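Local coordinates for cytochrome c' (Thermochromatium tepidum, PDB 3VRC), which carries a bound heme c and probably serves in electron transfer in a thermophilic purple photosynthetic bacterium, at residues Q8-R12 with A56-T62; F18-M23 with V45-A50; A94-L98 with A113-V117. All coordinates share one frame; numbering follows the deposited sequence.

Contact 1: Q8-R12 with A56-T62; sequences QIETR and ALYGPGT. With HEC (heme c), chain L.
The guanidinium of Arg12 lies flat on the ring of Tyr58. The two planes are only 9° apart and their centres are 4.1 Å from each other. Tyr58 CE1 sits under the middle of the guanidinium, and Ile9 CG1 covers the opposite face, so the group is sandwiched. Arg12 CD rests over the same ring, offset toward its rim. Arg12 has CG between its backbone N and carbonyl carbon (chi1 71°), and the chain then runs extended to NE, which carries the flat end to the loop and the heme.

Along its edge the guanidinium meets Leu57, Thr62 and the heme. Arg12 NH1 reaches Leu57 O at 2.7 Å, almost in the guanidinium plane. Arg12 NH1 also donates to Thr62 OG1 at 3.0 Å, and NH2 donates to Thr62 O, so Thr62 is gripped end-on by two nitrogens. Thr62 OG1 in turn donates to Gly59 O at 2.7 Å, within the type II turn from Gly59 to Thr62. NE of Arg12 bonds the heme propionate oxygen O2D at 2.8 Å, and NH2 gives that oxygen a second, more bent bond. This matches the observed role of Arg12 in heme binding. The propionate would favour the charged guanidinium.

The side chain of Gln8 passes that of Thr62 nearly at right angles. Gln8 OE1 takes the N-H of Gly59, with Gly59 N at 2.9 Å, in the carbonyl plane, while a water joins Gln8 NE2 to Pro60 O. Leu57 packs on the helix, with its CD1 3.8 Å from Thr11 CG2.

Tyr58 OH is hydrogen-bonded to Tyr16, and Arg12 NH2 also to Thr71. The contact ties helix 5-31 to the loop after helix 36-50. Phe78 of helix 75-78 packs on Arg12, Tyr58 and Thr62, and Trp21 of the second subunit packs on Thr11 and Leu57.

Contact 2: F18-M23 with V45-A50; sequences FMAWNM and VVAAIA. With HEC (heme c), chain L.
This is a buried, largely apolar contact between two antiparallel helices, 5-31 and 36-50, close to the centre of the folded chain. The short segments cross at -156°, with axes 9.2 Å apart at their closest. Met19 and Ile49 carry much of it. Their side chains lie alongside each other, pointing opposite ways, and Met19 CG lies 3.6 Å from Ile49 CG2. The Met19 chain bends at its last torsion (chi3 -68°), which leaves CE near both Ile49 CG2 and the heme.

Phe18 meets the other helix with the edge of its ring. Val45 CG1 is 3.7 Å from Phe18 CD2, near the ring plane, and Ile49 CD1 lies at the same edge. Such packing belongs to the four-helix bundle of the cytochrome c' family, in which the helices enclose the heme. Ala20 faces that heme, its CB 3.8 Å from the methyl CMA.

Asn22 puts its amide against Val45, with ND2 3.5 Å from Val45 CG1. The amide is held by its own helix: Asn22 ND2 donates to Phe18 O at 2.9 Å. That oxygen also accepts from Asn22 N, and the two donors come from opposite faces of its plane. Met23 is bent twice, and its SD touches Val46 CG2 at 3.9 Å. On the far flank, Phe18 of the second subunit packs on Ile49, and Ser52 of that subunit on Phe18 and Val45.

Contact 3: A94-L98 with A113-V117; sequences AANAL and AFADV
The side chain of Leu98 runs roughly perpendicular to that of Val117 where helix 81-103 meets helix 107-128. Val117 CG2 does the touching. Val117 CG2 lies 3.8 Å from Leu98 CB, equally near Leu98 CD2, and 3.3 Å from Ala94 O. Val117 CG2 is anti to its own carbonyl carbon, and this turns the methyl into the other helix.

Small residues allow the close approach. Ala113 CB sits 3.6 Å from Leu98 CA, and Ala94 CB packs on Val117 CG2. The axes of the short segments come within 8.5 Å and run antiparallel, at 158°. Leu98 CD1 reaches between Ala113 and Phe114, and Leu98 CD2 lies at the edge of the Phe114 ring.

One water spans the two backbones. It donates to Ala94 O at 2.7 Å and to Ala113 O at 2.8 Å.

Further out, Met23 of helix 5-31 packs on Phe114 and Val117, and Ile26 and Leu30 also cover Phe114. Val46 and Ala50 of helix 36-50 lie against Ala95. Val117 also touches the heme and stands near Cys121, predicted to bind it covalently. This is antiparallel packing of neighbouring helices in the four-helix bundle of a cytochrome c'.

Along the chain, contact 2 is nested inside the loop closed by contact 1, and contact 3 follows in series. Contacts 1 and 2 share helix 5-31. Their centres are 18 Å apart, and both touch the heme and the second subunit. Contact 3 joins helices 81-103 and 107-128, about 25 Å from contact 1 between centres and on the opposite side of the chain's centre. Contacts 2 and 3, their centres about 11 Å apart, touch directly through Met23, whose CE is 3.4 Å from Phe114 CE1, and through Ala47. Together they bring all four long helices into one bundle, while contact 1 fastens a loop beside a heme propionate.

Contact 1: Q8-R12 with A56-T62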
loop_
_atom_site.group_PDB
_atom_site.type_symbol
_atom_site.label_atom_id
_atom_site.label_comp_id
_atom_site.label_asym_id
_atom_site.label_seq_id
_atom_site.Cartn_x
_atom_site.Cartn_y
_atom_site.Cartn_z
ATOM N N GLN B 8 -5.156 -4.332 -13.340
ATOM C CA GLN B 8 -3.867 -4.845 -12.863
ATOM C C GLN B 8 -2.815 -3.740 -12.949
ATOM O O GLN B 8 -2.022 -3.554 -12.024
ATOM C CB GLN B 8 -3.428 -6.047 -13.705
ATOM C CG GLN B 8 -4.215 -7.285 -13.386
ATOM C CD GLN B 8 -3.813 -8.390 -14.347
ATOM O OE1 GLN B 8 -2.672 -8.794 -14.368
ATOM N NE2 GLN B 8 -4.744 -8.786 -15.221
ATOM N N ILE B 9 -2.795 -2.989 -14.049
ATOM C CA ILE B 9 -1.834 -1.888 -14.204
ATOM C C ILE B 9 -2.084 -0.858 -13.114
ATOM O O ILE B 9 -1.154 -0.404 -12.430
ATOM C CB ILE B 9 -1.931 -1.259 -15.598
ATOM C CG1 ILE B 9 -1.469 -2.256 -16.679
ATOM C CG2 ILE B 9 -1.123 -0.011 -15.668
ATOM C CD1 ILE B 9 -1.860 -1.815 -18.098
ATOM N N GLU B 10 -3.341 -0.446 -12.937
ATOM C CA GLU B 10 -3.603 0.575 -11.928
ATOM C C GLU B 10 -3.251 0.086 -10.532
ATOM O O GLU B 10 -2.753 0.857 -9.715
ATOM C CB GLU B 10 -5.052 1.000 -11.976
ATOM C CG GLU B 10 -5.344 1.827 -13.215
ATOM C CD GLU B 10 -6.786 2.141 -13.278
ATOM O OE1 GLU B 10 -7.612 1.164 -13.152
ATOM O OE2 GLU B 10 -7.107 3.358 -13.438
ATOM N N THR B 11 -3.516 -1.169 -10.257
ATOM C CA THR B 11 -3.280 -1.698 -8.907
ATOM C C THR B 11 -1.770 -1.786 -8.629
ATOM O O THR B 11 -1.330 -1.465 -7.515
ATOM C CB THR B 11 -3.976 -3.000 -8.704
ATOM O OG1 THR B 11 -5.404 -2.830 -8.931
ATOM C CG2 THR B 11 -3.807 -3.545 -7.277
ATOM N N ARG B 12 -0.983 -2.270 -9.605
ATOM C CA ARG B 12 0.448 -2.341 -9.337
ATOM C C ARG B 12 1.003 -0.954 -9.187
ATOM O O ARG B 12 1.844 -0.695 -8.299
ATOM C CB ARG B 12 1.174 -3.201 -10.394
ATOM C CG ARG B 12 1.299 -2.587 -11.799
ATOM C CD ARG B 12 1.471 -3.688 -12.839
ATOM N NE ARG B 12 1.812 -3.155 -14.137
ATOM C CZ ARG B 12 1.718 -3.856 -15.282
ATOM N NH1 ARG B 12 1.230 -5.098 -15.271
ATOM N NH2 ARG B 12 2.190 -3.304 -16.402
ATOM N N ALA B 56 1.116 -11.198 -9.526
ATOM C CA ALA B 56 -0.222 -11.503 -10.018
ATOM C C ALA B 56 -0.814 -10.346 -10.842
ATOM O O ALA B 56 -1.831 -10.531 -11.507
ATOM C CB ALA B 56 -1.156 -11.855 -8.877
ATOM N N LEU B 57 -0.197 -9.187 -10.797
ATOM C CA LEU B 57 -0.660 -7.996 -11.501
ATOM C C LEU B 57 0.046 -7.759 -12.855
ATOM O O LEU B 57 -0.079 -6.688 -13.453
ATOM C CB LEU B 57 -0.506 -6.778 -10.590
ATOM C CG LEU B 57 -1.221 -6.884 -9.248
ATOM C CD1 LEU B 57 -0.832 -5.762 -8.298
ATOM C CD2 LEU B 57 -2.730 -6.892 -9.437
ATOM N N TYR B 58 0.810 -8.792 -13.293
ATOM C CA TYR B 58 1.552 -8.724 -14.544
ATOM C C TYR B 58 1.034 -9.741 -15.572
ATOM O O TYR B 58 1.812 -10.414 -16.254
ATOM C CB TYR B 58 3.082 -8.812 -14.370
ATOM C CG TYR B 58 3.678 -7.580 -13.755
ATOM C CD1 TYR B 58 4.119 -6.563 -14.562
ATOM C CD2 TYR B 58 3.683 -7.412 -12.336
ATOM C CE1 TYR B 58 4.622 -5.444 -14.048
ATOM C CE2 TYR B 58 4.214 -6.252 -11.790
ATOM C CZ TYR B 58 4.705 -5.285 -12.646
ATOM O OH TYR B 58 5.187 -4.086 -12.217
ATOM N N GLY B 59 -0.300 -9.859 -15.670
ATOM C CA GLY B 59 -0.922 -10.851 -16.535
ATOM C C GLY B 59 -0.865 -10.439 -17.967
ATOM O O GLY B 59 -0.465 -9.351 -18.353
ATOM N N PRO B 60 -1.375 -11.317 -18.834
ATOM C CA PRO B 60 -1.518 -11.013 -20.261
ATOM C C PRO B 60 -2.327 -9.758 -20.484
ATOM O O PRO B 60 -3.328 -9.526 -19.789
ATOM C CB PRO B 60 -2.268 -12.236 -20.811
ATOM C CG PRO B 60 -1.982 -13.338 -19.850
ATOM C CD PRO B 60 -1.795 -12.688 -18.494
ATOM N N GLY B 61 -1.871 -8.949 -21.443
ATOM C CA GLY B 61 -2.525 -7.728 -21.848
ATOM C C GLY B 61 -2.074 -6.536 -21.054
ATOM O O GLY B 61 -2.478 -5.403 -21.354
ATOM N N THR B 62 -1.206 -6.763 -20.062
ATOM C CA THR B 62 -0.762 -5.655 -19.224
ATOM C C THR B 62 0.570 -5.020 -19.664
ATOM O O THR B 62 1.167 -4.181 -18.947
ATOM C CB THR B 62 -0.667 -6.001 -17.709
ATOM O OG1 THR B 62 0.443 -6.904 -17.496
ATOM C CG2 THR B 62 -1.948 -6.515 -17.175
HETATM FE FE HEC L . 8.832 0.195 -8.866
HETATM C CHA HEC L . 6.805 1.804 -11.158
HETATM C CHB HEC L . 8.604 2.883 -6.740
HETATM C CHC HEC L . 10.346 -1.606 -6.404
HETATM C CHD HEC L . 9.037 -2.463 -10.985
HETATM N NA HEC L . 7.929 2.059 -8.964
HETATM C C1A HEC L . 7.142 2.527 -9.969
HETATM C C2A HEC L . 6.792 3.881 -9.729
HETATM C C3A HEC L . 7.323 4.229 -8.456
HETATM C C4A HEC L . 7.972 3.018 -8.018
HETATM C CMA HEC L . 7.177 5.483 -7.687
HETATM C CAA HEC L . 6.086 4.783 -10.689
HETATM C CBA HEC L . 4.853 5.378 -10.203
HETATM C CGA HEC L . 3.923 4.254 -9.908
HETATM O O1A HEC L . 3.226 4.392 -8.840
HETATM O O2A HEC L . 3.743 3.279 -10.648
HETATM N NB HEC L . 9.321 0.562 -6.914
HETATM C C1B HEC L . 9.185 1.695 -6.240
HETATM C C2B HEC L . 9.812 1.657 -4.937
HETATM C C3B HEC L . 10.271 0.341 -4.845
HETATM C C4B HEC L . 9.950 -0.318 -6.091
HETATM C CMB HEC L . 9.893 2.729 -3.938
HETATM C CAB HEC L . 11.052 -0.348 -3.739
HETATM C CBB HEC L . 10.650 -0.065 -2.345
HETATM N NC HEC L . 9.560 -1.706 -8.718
HETATM C C1C HEC L . 10.182 -2.274 -7.636
HETATM C C2C HEC L . 10.690 -3.612 -7.930
HETATM C C3C HEC L . 10.276 -3.837 -9.260
HETATM C C4C HEC L . 9.606 -2.628 -9.704
HETATM C CMC HEC L . 11.473 -4.422 -6.969
HETATM C CAC HEC L . 10.529 -5.036 -10.140
HETATM C CBC HEC L . 10.862 -6.316 -9.433
HETATM N ND HEC L . 8.136 -0.228 -10.706
HETATM C C1D HEC L . 8.291 -1.368 -11.421
HETATM C C2D HEC L . 7.605 -1.348 -12.677
HETATM C C3D HEC L . 6.903 -0.172 -12.713
HETATM C C4D HEC L . 7.228 0.493 -11.441
HETATM C CMD HEC L . 7.652 -2.428 -13.737
HETATM C CAD HEC L . 5.933 0.345 -13.732
HETATM C CBD HEC L . 4.494 -0.118 -13.376
HETATM C CGD HEC L . 3.485 0.256 -14.448
HETATM O O1D HEC L . 3.507 1.449 -14.868
HETATM O O2D HEC L . 2.730 -0.633 -14.874
HETATM O O HOH W 1 -4.496 -10.615 -17.601
#

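Contact 2: F18-M23 with V45-A50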
loop_
_atom_site.group_PDB
_atom_site.type_symbol
_atom_site.label_atom_id
_atom_site.label_comp_id
_atom_site.label_asym_id
_atom_site.label_seq_id
_atom_site.Cartn_x
_atom_site.Cartn_y
_atom_site.Cartn_z
ATOM N N PHE B 18 2.506 3.866 -3.261
ATOM C CA PHE B 18 2.358 3.933 -1.836
ATOM C C PHE B 18 3.637 3.516 -1.130
ATOM O O PHE B 18 3.992 4.089 -0.083
ATOM C CB PHE B 18 1.123 3.089 -1.391
ATOM C CG PHE B 18 0.535 3.637 -0.133
ATOM C CD1 PHE B 18 -0.198 4.805 -0.146
ATOM C CD2 PHE B 18 0.725 3.021 1.114
ATOM C CE1 PHE B 18 -0.750 5.364 0.992
ATOM C CE2 PHE B 18 0.186 3.571 2.252
ATOM C CZ PHE B 18 -0.538 4.744 2.205
ATOM N N MET B 19 4.360 2.546 -1.699
ATOM C CA MET B 19 5.714 2.222 -1.163
ATOM C C MET B 19 6.584 3.444 -1.248
ATOM O O MET B 19 7.326 3.707 -0.288
ATOM C CB MET B 19 6.356 1.083 -1.901
ATOM C CG MET B 19 5.802 -0.277 -1.547
ATOM S SD MET B 19 6.902 -1.655 -2.016
ATOM C CE MET B 19 6.821 -1.549 -3.807
ATOM N N ALA B 20 6.599 4.124 -2.377
ATOM C CA ALA B 20 7.483 5.261 -2.535
ATOM C C ALA B 20 7.236 6.354 -1.510
ATOM O O ALA B 20 8.164 6.916 -0.967
ATOM C CB ALA B 20 7.378 5.799 -3.942
ATOM N N TRP B 21 5.948 6.602 -1.206
ATOM C CA TRP B 21 5.643 7.629 -0.202
ATOM C C TRP B 21 6.248 7.225 1.150
ATOM O O TRP B 21 6.847 8.069 1.839
ATOM C CB TRP B 21 4.123 7.741 -0.082
ATOM C CG TRP B 21 3.719 8.721 0.970
ATOM C CD1 TRP B 21 4.143 9.986 1.147
ATOM C CD2 TRP B 21 2.790 8.490 2.046
ATOM N NE1 TRP B 21 3.586 10.565 2.263
ATOM C CE2 TRP B 21 2.740 9.675 2.817
ATOM C CE3 TRP B 21 1.988 7.400 2.414
ATOM C CZ2 TRP B 21 1.920 9.785 3.950
ATOM C CZ3 TRP B 21 1.199 7.500 3.551
ATOM C CH2 TRP B 21 1.174 8.685 4.292
ATOM N N ASN B 22 6.094 5.978 1.509
ATOM C CA ASN B 22 6.637 5.506 2.799
ATOM C C ASN B 22 8.171 5.460 2.809
ATOM O O ASN B 22 8.776 5.814 3.822
ATOM C CB ASN B 22 5.956 4.203 3.157
ATOM C CG ASN B 22 4.541 4.494 3.659
ATOM O OD1 ASN B 22 4.381 4.922 4.804
ATOM N ND2 ASN B 22 3.537 4.370 2.794
ATOM N N MET B 23 8.804 5.084 1.696
ATOM C CA MET B 23 10.259 5.193 1.594
ATOM C C MET B 23 10.698 6.611 1.839
ATOM O O MET B 23 11.699 6.822 2.549
ATOM C CB MET B 23 10.746 4.714 0.234
ATOM C CG MET B 23 10.594 3.226 0.000
ATOM S SD MET B 23 11.745 2.203 0.922
ATOM C CE MET B 23 13.252 2.455 -0.006
ATOM N N VAL B 45 4.707 -0.726 5.908
ATOM C CA VAL B 45 4.046 -0.612 4.599
ATOM C C VAL B 45 4.940 -1.233 3.517
ATOM O O VAL B 45 4.476 -1.996 2.650
ATOM C CB VAL B 45 3.719 0.827 4.243
ATOM C CG1 VAL B 45 3.255 0.903 2.792
ATOM C CG2 VAL B 45 2.648 1.389 5.152
ATOM N N VAL B 46 6.222 -0.863 3.503
ATOM C CA VAL B 46 7.098 -1.356 2.445
ATOM C C VAL B 46 7.202 -2.833 2.501
ATOM O O VAL B 46 7.099 -3.526 1.465
ATOM C CB VAL B 46 8.468 -0.614 2.499
ATOM C CG1 VAL B 46 9.392 -1.170 1.400
ATOM C CG2 VAL B 46 8.321 0.858 2.359
ATOM N N ALA B 47 7.390 -3.414 3.704
ATOM C CA ALA B 47 7.437 -4.842 3.858
ATOM C C ALA B 47 6.163 -5.509 3.385
ATOM O O ALA B 47 6.193 -6.554 2.681
ATOM C CB ALA B 47 7.728 -5.207 5.291
ATOM N N ALA B 48 5.025 -4.980 3.783
ATOM C CA ALA B 48 3.756 -5.622 3.443
ATOM C C ALA B 48 3.540 -5.575 1.908
ATOM O O ALA B 48 3.166 -6.606 1.308
ATOM C CB ALA B 48 2.586 -4.994 4.178
ATOM N N ILE B 49 3.701 -4.421 1.316
ATOM C CA ILE B 49 3.450 -4.315 -0.128
ATOM C C ILE B 49 4.451 -5.147 -0.922
ATOM O O ILE B 49 4.067 -5.846 -1.875
ATOM C CB ILE B 49 3.422 -2.880 -0.577
ATOM C CG1 ILE B 49 2.244 -2.130 0.103
ATOM C CG2 ILE B 49 3.349 -2.797 -2.124
ATOM C CD1 ILE B 49 2.129 -0.684 -0.278
ATOM N N ALA B 50 5.719 -5.173 -0.499
ATOM C CA ALA B 50 6.723 -5.958 -1.221
ATOM C C ALA B 50 6.454 -7.424 -1.137
ATOM O O ALA B 50 6.961 -8.174 -1.981
ATOM C CB ALA B 50 8.102 -5.625 -0.684
HETATM FE FE HEC L . 8.832 0.195 -8.866
HETATM C CHA HEC L . 6.805 1.804 -11.158
HETATM C CHB HEC L . 8.604 2.883 -6.740
HETATM C CHC HEC L . 10.346 -1.606 -6.404
HETATM C CHD HEC L . 9.037 -2.463 -10.985
HETATM N NA HEC L . 7.929 2.059 -8.964
HETATM C C1A HEC L . 7.142 2.527 -9.969
HETATM C C2A HEC L . 6.792 3.881 -9.729
HETATM C C3A HEC L . 7.323 4.229 -8.456
HETATM C C4A HEC L . 7.972 3.018 -8.018
HETATM C CMA HEC L . 7.177 5.483 -7.687
HETATM C CAA HEC L . 6.086 4.783 -10.689
HETATM C CBA HEC L . 4.853 5.378 -10.203
HETATM C CGA HEC L . 3.923 4.254 -9.908
HETATM O O1A HEC L . 3.226 4.392 -8.840
HETATM O O2A HEC L . 3.743 3.279 -10.648
HETATM N NB HEC L . 9.321 0.562 -6.914
HETATM C C1B HEC L . 9.185 1.695 -6.240
HETATM C C2B HEC L . 9.812 1.657 -4.937
HETATM C C3B HEC L . 10.271 0.341 -4.845
HETATM C C4B HEC L . 9.950 -0.318 -6.091
HETATM C CMB HEC L . 9.893 2.729 -3.938
HETATM C CAB HEC L . 11.052 -0.348 -3.739
HETATM C CBB HEC L . 10.650 -0.065 -2.345
HETATM N NC HEC L . 9.560 -1.706 -8.718
HETATM C C1C HEC L . 10.182 -2.274 -7.636
HETATM C C2C HEC L . 10.690 -3.612 -7.930
HETATM C C3C HEC L . 10.276 -3.837 -9.260
HETATM C C4C HEC L . 9.606 -2.628 -9.704
HETATM C CMC HEC L . 11.473 -4.422 -6.969
HETATM C CAC HEC L . 10.529 -5.036 -10.140
HETATM C CBC HEC L . 10.862 -6.316 -9.433
HETATM N ND HEC L . 8.136 -0.228 -10.706
HETATM C C1D HEC L . 8.291 -1.368 -11.421
HETATM C C2D HEC L . 7.605 -1.348 -12.677
HETATM C C3D HEC L . 6.903 -0.172 -12.713
HETATM C C4D HEC L . 7.228 0.493 -11.441
HETATM C CMD HEC L . 7.652 -2.428 -13.737
HETATM C CAD HEC L . 5.933 0.345 -13.732
HETATM C CBD HEC L . 4.494 -0.118 -13.376
HETATM C CGD HEC L . 3.485 0.256 -14.448
HETATM O O1D HEC L . 3.507 1.449 -14.868
HETATM O O2D HEC L . 2.730 -0.633 -14.874
#

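Contact 3: A94-L98 with A113-V117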
loop_
_atom_site.group_PDB
_atom_site.type_symbol
_atom_site.label_atom_id
_atom_site.label_comp_id
_atom_site.label_asym_id
_atom_site.label_seq_id
_atom_site.Cartn_x
_atom_site.Cartn_y
_atom_site.Cartn_z
ATOM N N ALA B 94 14.554 -7.851 1.451
ATOM C CA ALA B 94 15.160 -6.617 1.962
ATOM C C ALA B 94 14.111 -5.830 2.731
ATOM O O ALA B 94 14.421 -5.238 3.790
ATOM C CB ALA B 94 15.760 -5.791 0.841
ATOM N N ALA B 95 12.880 -5.795 2.231
ATOM C CA ALA B 95 11.831 -4.979 2.899
ATOM C C ALA B 95 11.483 -5.604 4.238
ATOM O O ALA B 95 11.271 -4.856 5.223
ATOM C CB ALA B 95 10.623 -4.910 2.005
ATOM N N ASN B 96 11.393 -6.907 4.346
ATOM C CA ASN B 96 11.203 -7.534 5.648
ATOM C C ASN B 96 12.348 -7.186 6.614
ATOM O O ASN B 96 12.113 -6.859 7.800
ATOM C CB ASN B 96 11.054 -9.010 5.523
ATOM C CG ASN B 96 9.648 -9.388 5.060
ATOM O OD1 ASN B 96 8.683 -8.670 5.265
ATOM N ND2 ASN B 96 9.534 -10.585 4.550
ATOM N N ALA B 97 13.583 -7.165 6.107
ATOM C CA ALA B 97 14.700 -6.758 6.970
ATOM C C ALA B 97 14.618 -5.305 7.406
ATOM O O ALA B 97 15.028 -4.984 8.536
ATOM C CB ALA B 97 16.017 -7.083 6.251
ATOM N N LEU B 98 14.091 -4.441 6.564
ATOM C CA LEU B 98 13.861 -3.061 6.949
ATOM C C LEU B 98 12.810 -2.941 8.043
ATOM O O LEU B 98 12.989 -2.185 9.001
ATOM C CB LEU B 98 13.481 -2.288 5.691
ATOM C CG LEU B 98 13.067 -0.824 5.908
ATOM C CD1 LEU B 98 14.164 -0.030 6.604
ATOM C CD2 LEU B 98 12.642 -0.225 4.563
ATOM N N ALA B 113 19.465 -1.082 6.383
ATOM C CA ALA B 113 18.410 -1.889 5.737
ATOM C C ALA B 113 17.694 -1.024 4.668
ATOM O O ALA B 113 17.307 -1.577 3.592
ATOM C CB ALA B 113 17.430 -2.359 6.771
ATOM N N PHE B 114 17.596 0.264 4.868
ATOM C CA PHE B 114 16.945 1.147 3.921
ATOM C C PHE B 114 17.769 1.218 2.637
ATOM O O PHE B 114 17.212 1.262 1.536
ATOM C CB PHE B 114 16.781 2.518 4.569
ATOM C CG PHE B 114 16.174 3.584 3.692
ATOM C CD1 PHE B 114 14.770 3.457 3.334
ATOM C CD2 PHE B 114 16.845 4.671 3.292
ATOM C CE1 PHE B 114 14.167 4.400 2.572
ATOM C CE2 PHE B 114 16.190 5.624 2.499
ATOM C CZ PHE B 114 14.849 5.469 2.157
ATOM N N ALA B 115 19.095 1.268 2.752
ATOM C CA ALA B 115 19.969 1.230 1.570
ATOM C C ALA B 115 19.740 -0.035 0.781
ATOM O O ALA B 115 19.662 0.018 -0.447
ATOM C CB ALA B 115 21.428 1.318 2.038
ATOM N N ASP B 116 19.624 -1.162 1.444
ATOM C CA ASP B 116 19.458 -2.422 0.739
ATOM C C ASP B 116 18.085 -2.447 0.001
ATOM O O ASP B 116 17.977 -2.934 -1.122
ATOM C CB ASP B 116 19.551 -3.633 1.644
ATOM C CG ASP B 116 20.943 -3.861 2.245
ATOM O OD1 ASP B 116 21.867 -3.130 1.861
ATOM O OD2 ASP B 116 21.055 -4.729 3.115
ATOM N N VAL B 117 17.037 -1.937 0.640
ATOM C CA VAL B 117 15.744 -1.828 -0.058
ATOM C C VAL B 117 15.863 -0.919 -1.250
ATOM O O VAL B 117 15.394 -1.301 -2.351
ATOM C CB VAL B 117 14.646 -1.370 0.932
ATOM C CG1 VAL B 117 13.365 -1.096 0.185
ATOM C CG2 VAL B 117 14.406 -2.459 1.981
HETATM O O HOH W 2 17.016 -4.372 4.018
#